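Local coordinates for L-lysine 6-monooxygenase involved in desferrioxamine biosynthesis (Erwinia amylovora CFBP1430, PDB 5O8P) that catalyses the FAD- and NADPH-dependent N-hydroxylation of cadaverine in the biosynthesis of the siderophore desferrioxamine E, at the interface of chains A and B and the interface of chains A and C. Coordinates in Å, arbitrary orientation; residue numbers count along the deposited sequence, not the author numbering. Chains: chain A/B/C, L-lysine 6-monooxygenase involved in desferrioxamine biosynthesis.

Contact 1: the interface of chains A and B. Residues chain A 231, 233, 276, 279-280, 283; chain B 235-240.
A:Asn280 turns its CG anti to the carbonyl carbon (chi1 -70°), and a small second torsion aims the amide oxygen OD1 at the backbone of B:Lys238, the first residue of helix 238-241. There B:Lys238 N donates a hydrogen bond of 2.9 Å to A:Asn280 OD1, nearly along the C=O axis at 165°. A side chain on helix 276-290 thus caps a helix N-terminus in another subunit. The aliphatic chain of B:Lys238 crosses the amide at about a right angle, its CD 3.9 Å from A:Asn280 CG, while its CB rests at the root of the A:Tyr283 ring, 3.7 Å from CG. B:Thr237 sets its CG2 methyl group against both A:Ser276 CB, at 3.6 Å, and the ring carbons of A:Pro233, and its CB meets A:Ile279 CG2. A:Ile279 CG2 also touches CB of B:Leu239, and the CD1 branch of that leucine lies against CB, CG and CD2 of A:Phe231. Water 1 joins the carbonyl oxygen of A:Phe231 to the hydroxyls of B:Thr237 and B:Thr240. On the chain B side, the B:Thr240 hydroxyl OG1 donates to the B:Glu235 carboxylate oxygen OE2 on its anti side, over 2.7 Å and 26° out of the carboxylate plane.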
loop_
_atom_site.group_PDB
_atom_site.type_symbol
_atom_site.label_atom_id
_atom_site.label_comp_id
_atom_site.label_asym_id
_atom_site.label_seq_id
_atom_site.Cartn_x
_atom_site.Cartn_y
_atom_site.Cartn_z
ATOM N N PHE A 231 11.940 -18.145 7.207
ATOM C CA PHE A 231 10.919 -18.155 6.159
ATOM C C PHE A 231 11.169 -16.925 5.292
ATOM O O PHE A 231 10.434 -15.930 5.376
ATOM C CB PHE A 231 9.504 -18.174 6.764
ATOM C CG PHE A 231 9.249 -19.371 7.626
ATOM C CD1 PHE A 231 8.816 -20.567 7.076
ATOM C CD2 PHE A 231 9.482 -19.312 8.985
ATOM C CE1 PHE A 231 8.607 -21.677 7.872
ATOM C CE2 PHE A 231 9.265 -20.418 9.794
ATOM C CZ PHE A 231 8.830 -21.604 9.235
ATOM N N PRO A 233 11.581 -14.047 2.564
ATOM C CA PRO A 233 10.802 -13.566 1.433
ATOM C C PRO A 233 11.606 -13.563 0.134
ATOM O O PRO A 233 12.836 -13.533 0.152
ATOM C CB PRO A 233 10.446 -12.135 1.837
ATOM C CG PRO A 233 11.587 -11.708 2.673
ATOM C CD PRO A 233 12.055 -12.934 3.405
ATOM N N SER A 276 6.342 -11.724 -0.033
ATOM C CA SER A 276 6.330 -11.053 1.279
ATOM C C SER A 276 4.921 -10.776 1.803
ATOM O O SER A 276 4.696 -10.905 2.989
ATOM C CB SER A 276 7.196 -9.794 1.272
ATOM O OG SER A 276 6.783 -8.884 0.278
ATOM N N ILE A 279 3.799 -14.118 3.487
ATOM C CA ILE A 279 4.399 -14.305 4.806
ATOM C C ILE A 279 3.640 -13.468 5.834
ATOM O O ILE A 279 3.233 -13.974 6.872
ATOM C CB ILE A 279 5.879 -13.892 4.869
ATOM C CG1 ILE A 279 6.742 -14.869 4.095
ATOM C CG2 ILE A 279 6.372 -13.861 6.320
ATOM C CD1 ILE A 279 8.085 -14.312 3.685
ATOM N N ASN A 280 3.464 -12.187 5.541
ATOM C CA ASN A 280 2.745 -11.300 6.435
ATOM C C ASN A 280 1.283 -11.674 6.616
ATOM O O ASN A 280 0.738 -11.482 7.698
ATOM C CB ASN A 280 2.826 -9.865 5.936
ATOM C CG ASN A 280 4.217 -9.276 6.070
ATOM O OD1 ASN A 280 5.102 -9.823 6.745
ATOM N ND2 ASN A 280 4.412 -8.134 5.432
ATOM N N TYR A 283 1.300 -14.492 9.173
ATOM C CA TYR A 283 1.454 -13.966 10.545
ATOM C C TYR A 283 0.153 -13.337 11.012
ATOM O O TYR A 283 -0.299 -13.621 12.111
ATOM C CB TYR A 283 2.595 -12.947 10.681
ATOM C CG TYR A 283 2.858 -12.598 12.111
ATOM C CD1 TYR A 283 3.721 -13.368 12.879
ATOM C CD2 TYR A 283 2.209 -11.521 12.725
ATOM C CE1 TYR A 283 3.950 -13.071 14.226
ATOM C CE2 TYR A 283 2.433 -11.213 14.072
ATOM C CZ TYR A 283 3.307 -11.995 14.824
ATOM O OH TYR A 283 3.560 -11.744 16.166
ATOM N N GLU B 235 15.076 -6.630 6.098
ATOM C CA GLU B 235 14.033 -7.676 6.096
ATOM C C GLU B 235 12.982 -7.362 7.168
ATOM O O GLU B 235 13.275 -7.368 8.360
ATOM C CB GLU B 235 14.620 -9.088 6.299
ATOM C CG GLU B 235 13.684 -10.207 5.856
ATOM C CD GLU B 235 14.352 -11.565 5.706
ATOM O OE1 GLU B 235 15.477 -11.643 5.146
ATOM O OE2 GLU B 235 13.751 -12.575 6.110
ATOM N N TYR B 236 11.756 -7.097 6.719
ATOM C CA TYR B 236 10.671 -6.656 7.588
ATOM C C TYR B 236 9.441 -7.596 7.591
ATOM O O TYR B 236 8.395 -7.242 8.142
ATOM C CB TYR B 236 10.289 -5.231 7.175
ATOM C CG TYR B 236 9.963 -4.360 8.350
ATOM C CD1 TYR B 236 10.881 -4.178 9.378
ATOM C CD2 TYR B 236 8.730 -3.739 8.439
ATOM C CE1 TYR B 236 10.574 -3.387 10.457
ATOM C CE2 TYR B 236 8.415 -2.955 9.505
ATOM C CZ TYR B 236 9.335 -2.798 10.505
ATOM O OH TYR B 236 9.015 -2.029 11.559
ATOM N N THR B 237 9.585 -8.787 7.012
ATOM C CA THR B 237 8.500 -9.745 6.960
ATOM C C THR B 237 8.316 -10.320 8.358
ATOM O O THR B 237 9.298 -10.584 9.059
ATOM C CB THR B 237 8.777 -10.862 5.939
ATOM O OG1 THR B 237 10.097 -11.371 6.143
ATOM C CG2 THR B 237 8.668 -10.315 4.514
ATOM N N LYS B 238 7.055 -10.499 8.756
ATOM C CA LYS B 238 6.713 -10.604 10.174
ATOM C C LYS B 238 7.187 -11.882 10.843
ATOM O O LYS B 238 7.463 -11.867 12.041
ATOM C CB LYS B 238 5.215 -10.417 10.365
ATOM C CG LYS B 238 4.781 -9.002 10.048
ATOM C CD LYS B 238 3.301 -8.915 9.793
ATOM C CE LYS B 238 2.891 -7.479 9.620
ATOM N NZ LYS B 238 1.430 -7.416 9.375
ATOM N N LEU B 239 7.284 -12.981 10.090
ATOM C CA LEU B 239 7.855 -14.202 10.636
ATOM C C LEU B 239 9.338 -14.042 10.976
ATOM O O LEU B 239 9.782 -14.624 11.953
ATOM C CB LEU B 239 7.647 -15.399 9.707
ATOM C CG LEU B 239 6.267 -16.066 9.714
ATOM C CD1 LEU B 239 6.282 -17.254 8.758
ATOM C CD2 LEU B 239 5.838 -16.530 11.100
ATOM N N THR B 240 10.091 -13.261 10.196
ATOM C CA THR B 240 11.490 -12.950 10.531
ATOM C C THR B 240 11.602 -11.958 11.701
ATOM O O THR B 240 12.518 -12.089 12.524
ATOM C CB THR B 240 12.285 -12.413 9.321
ATOM O OG1 THR B 240 12.297 -13.389 8.269
ATOM C CG2 THR B 240 13.739 -12.121 9.699
HETATM O O HOH W 1 9.706 -13.702 7.146
#

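Contact 2: the interface of chains A and C. Residues chain A 61, 93-96; chain C 60, 96, 238.
The segment following helix 87-93 meets its own counterpart at a two-fold symmetric interface, where A:Phe96 and C:Phe96 come together from opposite subunits. Their side chains reach toward each other, tip to tip, and the rings stack with planes 23° apart and the centroids of A:Phe96 and C:Phe96 3.7 Å from each other, offset toward the rims. On the opposite face of the C:Phe96 ring lies A:Glu94, whose CG is 3.8 Å from C:Phe96 CD2. A:Glu94 keeps CG anti to its backbone N (chi1 -166°) and runs extended past the ring in the opposing direction, bringing OE1 to 3.5 Å from C:Pro60 CG. The ring of C:Phe96 is therefore held between a phenyl group and an aliphatic chain, with the backbone of A:Asp95 and A:Phe96 at its edge. A:Phe61 turns its ring edge to C:Phe96, CE2 3.8 Å from CZ. Farther out, the extended C:Lys238 donates from NZ to the carbonyl oxygen O of A:Arg93 over 2.8 Å, tilted 16° from the carbonyl plane. Within chain A, A:Arg93 and A:Asp95 form a salt bridge that may steady this turn. Together the aromatic stack and peripheral lysine hold chains A and C together in the deposited four-copy assembly, and may do so in solution if that assembly is the biological one.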
loop_
_atom_site.group_PDB
_atom_site.type_symbol
_atom_site.label_atom_id
_atom_site.label_comp_id
_atom_site.label_asym_id
_atom_site.label_seq_id
_atom_site.Cartn_x
_atom_site.Cartn_y
_atom_site.Cartn_z
ATOM N N PHE A 61 1.601 -8.978 -15.331
ATOM C CA PHE A 61 0.994 -9.581 -16.528
ATOM C C PHE A 61 1.751 -9.373 -17.841
ATOM O O PHE A 61 1.560 -10.143 -18.759
ATOM C CB PHE A 61 -0.471 -9.170 -16.700
ATOM C CG PHE A 61 -0.679 -7.710 -17.001
ATOM C CD1 PHE A 61 -0.489 -7.203 -18.281
ATOM C CD2 PHE A 61 -1.109 -6.836 -15.999
ATOM C CE1 PHE A 61 -0.700 -5.865 -18.554
ATOM C CE2 PHE A 61 -1.327 -5.499 -16.270
ATOM C CZ PHE A 61 -1.126 -5.016 -17.548
ATOM N N ARG A 93 -10.053 -3.711 -12.298
ATOM C CA ARG A 93 -9.315 -4.503 -11.309
ATOM C C ARG A 93 -7.969 -3.834 -10.968
ATOM O O ARG A 93 -7.610 -3.738 -9.794
ATOM C CB ARG A 93 -9.101 -5.937 -11.809
ATOM C CG ARG A 93 -8.616 -6.920 -10.765
ATOM C CD ARG A 93 -8.330 -8.272 -11.400
ATOM N NE ARG A 93 -7.365 -9.066 -10.650
ATOM C CZ ARG A 93 -7.608 -9.693 -9.492
ATOM N NH1 ARG A 93 -8.808 -9.642 -8.903
ATOM N NH2 ARG A 93 -6.632 -10.385 -8.904
ATOM N N GLU A 94 -7.248 -3.361 -11.988
ATOM C CA GLU A 94 -6.001 -2.617 -11.797
ATOM C C GLU A 94 -5.035 -3.384 -10.879
ATOM O O GLU A 94 -4.590 -2.891 -9.854
ATOM C CB GLU A 94 -6.316 -1.218 -11.252
ATOM C CG GLU A 94 -5.179 -0.211 -11.310
ATOM C CD GLU A 94 -5.584 1.136 -10.747
ATOM O OE1 GLU A 94 -6.452 1.790 -11.365
ATOM O OE2 GLU A 94 -5.041 1.532 -9.693
ATOM N N ASP A 95 -4.748 -4.615 -11.264
ATOM C CA ASP A 95 -3.881 -5.489 -10.510
ATOM C C ASP A 95 -2.908 -6.092 -11.510
ATOM O O ASP A 95 -3.322 -6.715 -12.494
ATOM C CB ASP A 95 -4.745 -6.566 -9.859
ATOM C CG ASP A 95 -3.989 -7.454 -8.857
ATOM O OD1 ASP A 95 -2.751 -7.575 -8.912
ATOM O OD2 ASP A 95 -4.678 -8.071 -8.014
ATOM N N PHE A 96 -1.620 -5.910 -11.255
ATOM C CA PHE A 96 -0.595 -6.451 -12.133
ATOM C C PHE A 96 -0.547 -7.980 -12.191
ATOM O O PHE A 96 -0.088 -8.541 -13.190
ATOM C CB PHE A 96 0.805 -5.889 -11.775
ATOM C CG PHE A 96 1.123 -4.567 -12.456
ATOM C CD1 PHE A 96 1.438 -4.511 -13.815
ATOM C CD2 PHE A 96 1.093 -3.388 -11.750
ATOM C CE1 PHE A 96 1.703 -3.307 -14.431
ATOM C CE2 PHE A 96 1.367 -2.179 -12.355
ATOM C CZ PHE A 96 1.672 -2.135 -13.698
ATOM N N PRO C 60 -4.832 4.376 -15.493
ATOM C CA PRO C 60 -3.807 3.358 -15.776
ATOM C C PRO C 60 -3.360 3.380 -17.235
ATOM O O PRO C 60 -4.096 3.862 -18.095
ATOM C CB PRO C 60 -4.510 2.041 -15.474
ATOM C CG PRO C 60 -5.723 2.397 -14.700
ATOM C CD PRO C 60 -6.121 3.758 -15.172
ATOM N N PHE C 96 1.110 1.446 -12.654
ATOM C CA PHE C 96 0.065 1.631 -13.649
ATOM C C PHE C 96 0.013 3.036 -14.251
ATOM O O PHE C 96 -0.453 3.208 -15.382
ATOM C CB PHE C 96 -1.322 1.235 -13.104
ATOM C CG PHE C 96 -1.620 -0.242 -13.239
ATOM C CD1 PHE C 96 -1.939 -0.803 -14.481
ATOM C CD2 PHE C 96 -1.535 -1.074 -12.148
ATOM C CE1 PHE C 96 -2.193 -2.155 -14.603
ATOM C CE2 PHE C 96 -1.796 -2.434 -12.264
ATOM C CZ PHE C 96 -2.124 -2.975 -13.494
ATOM N N LYS C 238 -13.770 0.487 -6.844
ATOM C CA LYS C 238 -13.974 -0.223 -8.106
ATOM C C LYS C 238 -15.429 -0.409 -8.496
ATOM O O LYS C 238 -15.731 -0.462 -9.686
ATOM C CB LYS C 238 -13.246 -1.559 -8.077
ATOM C CG LYS C 238 -11.744 -1.380 -8.065
ATOM C CD LYS C 238 -11.037 -2.620 -7.590
ATOM C CE LYS C 238 -9.549 -2.449 -7.723
ATOM N NZ LYS C 238 -8.873 -3.683 -7.255
#

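Contact 3: the interface of chains A and C. Residues chain A 71, 73-74, 78-79, 82; chain C 71-72.
Apolar packing carries this part of the interface, as C:Pro71 and C:Thr72 press against helix 77-83 of chain A. The ring of C:Pro71 lies across one turn of the helix, touching A:Leu78, A:Asn79 and, more lightly, A:Lys82. Its CB is 3.9 Å from A:Leu78 CB, and its CG is equally near A:Asn79 CA. Next to it, C:Thr72 places its CG2 methyl group over the flat face of the A:Asn79 carboxamide, CG2 to A:Asn79 CG 3.5 Å. A:Asn79 presents that face with CG anti to its backbone N (chi1 -162°). The same methyl meets A:Pro74 CA at 3.8 Å. Polar interactions across the boundary are absent from this patch, because no polar atom of chain A is near enough to one of chain C to form a hydrogen bond. The carbonyl oxygens of A:Pro71 and C:Pro71 merely face each other. This is a small apolar patch of the two-fold A-C interface that may add to its fit. Hydrogen bonding instead works within chain A, fixing the rotation of the amide that receives the threonine methyl. A:Asn79 ND2 donates to an in-plane lone pair of the carbonyl oxygen O of A:Pro74, 2.8 Å away and nearly straight at 170°.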
loop_
_atom_site.group_PDB
_atom_site.type_symbol
_atom_site.label_atom_id
_atom_site.label_comp_id
_atom_site.label_asym_id
_atom_site.label_seq_id
_atom_site.Cartn_x
_atom_site.Cartn_y
_atom_site.Cartn_z
ATOM N N PRO A 71 4.626 -6.585 -27.876
ATOM C CA PRO A 71 3.319 -6.196 -27.350
ATOM C C PRO A 71 2.188 -6.175 -28.363
ATOM O O PRO A 71 1.036 -6.231 -27.956
ATOM C CB PRO A 71 3.556 -4.772 -26.840
ATOM C CG PRO A 71 5.012 -4.698 -26.562
ATOM C CD PRO A 71 5.658 -5.568 -27.593
ATOM N N SER A 73 1.626 -8.582 -30.515
ATOM C CA SER A 73 1.205 -9.956 -30.793
ATOM C C SER A 73 -0.216 -10.181 -30.327
ATOM O O SER A 73 -0.601 -9.710 -29.239
ATOM C CB SER A 73 2.091 -10.997 -30.110
ATOM O OG SER A 73 1.497 -12.301 -30.203
ATOM N N PRO A 74 -1.004 -10.901 -31.144
ATOM C CA PRO A 74 -2.362 -11.234 -30.737
ATOM C C PRO A 74 -2.430 -12.262 -29.598
ATOM O O PRO A 74 -3.490 -12.394 -28.988
ATOM C CB PRO A 74 -3.005 -11.743 -32.023
ATOM C CG PRO A 74 -1.874 -12.209 -32.858
ATOM C CD PRO A 74 -0.679 -11.410 -32.488
ATOM N N LEU A 78 -3.377 -8.997 -22.694
ATOM C CA LEU A 78 -4.320 -7.900 -22.921
ATOM C C LEU A 78 -5.243 -8.183 -24.095
ATOM O O LEU A 78 -6.428 -7.865 -24.044
ATOM C CB LEU A 78 -3.585 -6.565 -23.112
ATOM C CG LEU A 78 -3.012 -5.978 -21.822
ATOM C CD1 LEU A 78 -2.209 -4.737 -22.141
ATOM C CD2 LEU A 78 -4.112 -5.642 -20.826
ATOM N N ASN A 79 -4.721 -8.792 -25.151
ATOM C CA ASN A 79 -5.584 -9.149 -26.282
ATOM C C ASN A 79 -6.556 -10.259 -25.915
ATOM O O ASN A 79 -7.706 -10.234 -26.345
ATOM C CB ASN A 79 -4.789 -9.552 -27.521
ATOM C CG ASN A 79 -5.626 -9.483 -28.783
ATOM O OD1 ASN A 79 -6.396 -8.530 -28.977
ATOM N ND2 ASN A 79 -5.488 -10.488 -29.647
ATOM N N LYS A 82 -9.335 -8.822 -24.171
ATOM C CA LYS A 82 -10.191 -8.115 -25.123
ATOM C C LYS A 82 -11.144 -9.047 -25.881
ATOM O O LYS A 82 -12.339 -8.743 -26.011
ATOM C CB LYS A 82 -9.319 -7.322 -26.105
ATOM C CG LYS A 82 -10.053 -6.534 -27.172
ATOM C CD LYS A 82 -11.097 -5.611 -26.585
ATOM C CE LYS A 82 -11.431 -4.487 -27.550
ATOM N NZ LYS A 82 -12.798 -3.965 -27.323
ATOM N N PRO C 71 -5.638 -3.975 -28.268
ATOM C CA PRO C 71 -4.314 -4.189 -27.666
ATOM C C PRO C 71 -3.223 -4.609 -28.632
ATOM O O PRO C 71 -2.057 -4.463 -28.303
ATOM C CB PRO C 71 -4.552 -5.313 -26.671
ATOM C CG PRO C 71 -6.003 -5.245 -26.356
ATOM C CD PRO C 71 -6.675 -4.787 -27.616
ATOM N N THR C 72 -3.589 -5.129 -29.805
ATOM C CA THR C 72 -2.593 -5.498 -30.827
ATOM C C THR C 72 -2.059 -4.302 -31.637
ATOM O O THR C 72 -1.113 -4.478 -32.408
ATOM C CB THR C 72 -3.124 -6.534 -31.839
ATOM O OG1 THR C 72 -4.041 -5.901 -32.741
ATOM C CG2 THR C 72 -3.783 -7.712 -31.146
#

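Contacts 2 and 3 belong to the same two-fold interface of chains A and C, and their C-alpha centres are about 16 Å apart. Contact 1 joins A to B instead, its C-alpha centre about 25 Å from that of contact 2 and about 37 Å from that of contact 3. One residue position serves both interfaces: Lys238 presents its backbone N and aliphatic chain in contact 1, whereas its terminal amine works in contact 2. Helix 238-241 thereby links the two kinds of interface. Both together would tie the four copies of the deposited assembly, with contact 3 adding apolar packing beyond the aromatic core of contact 2.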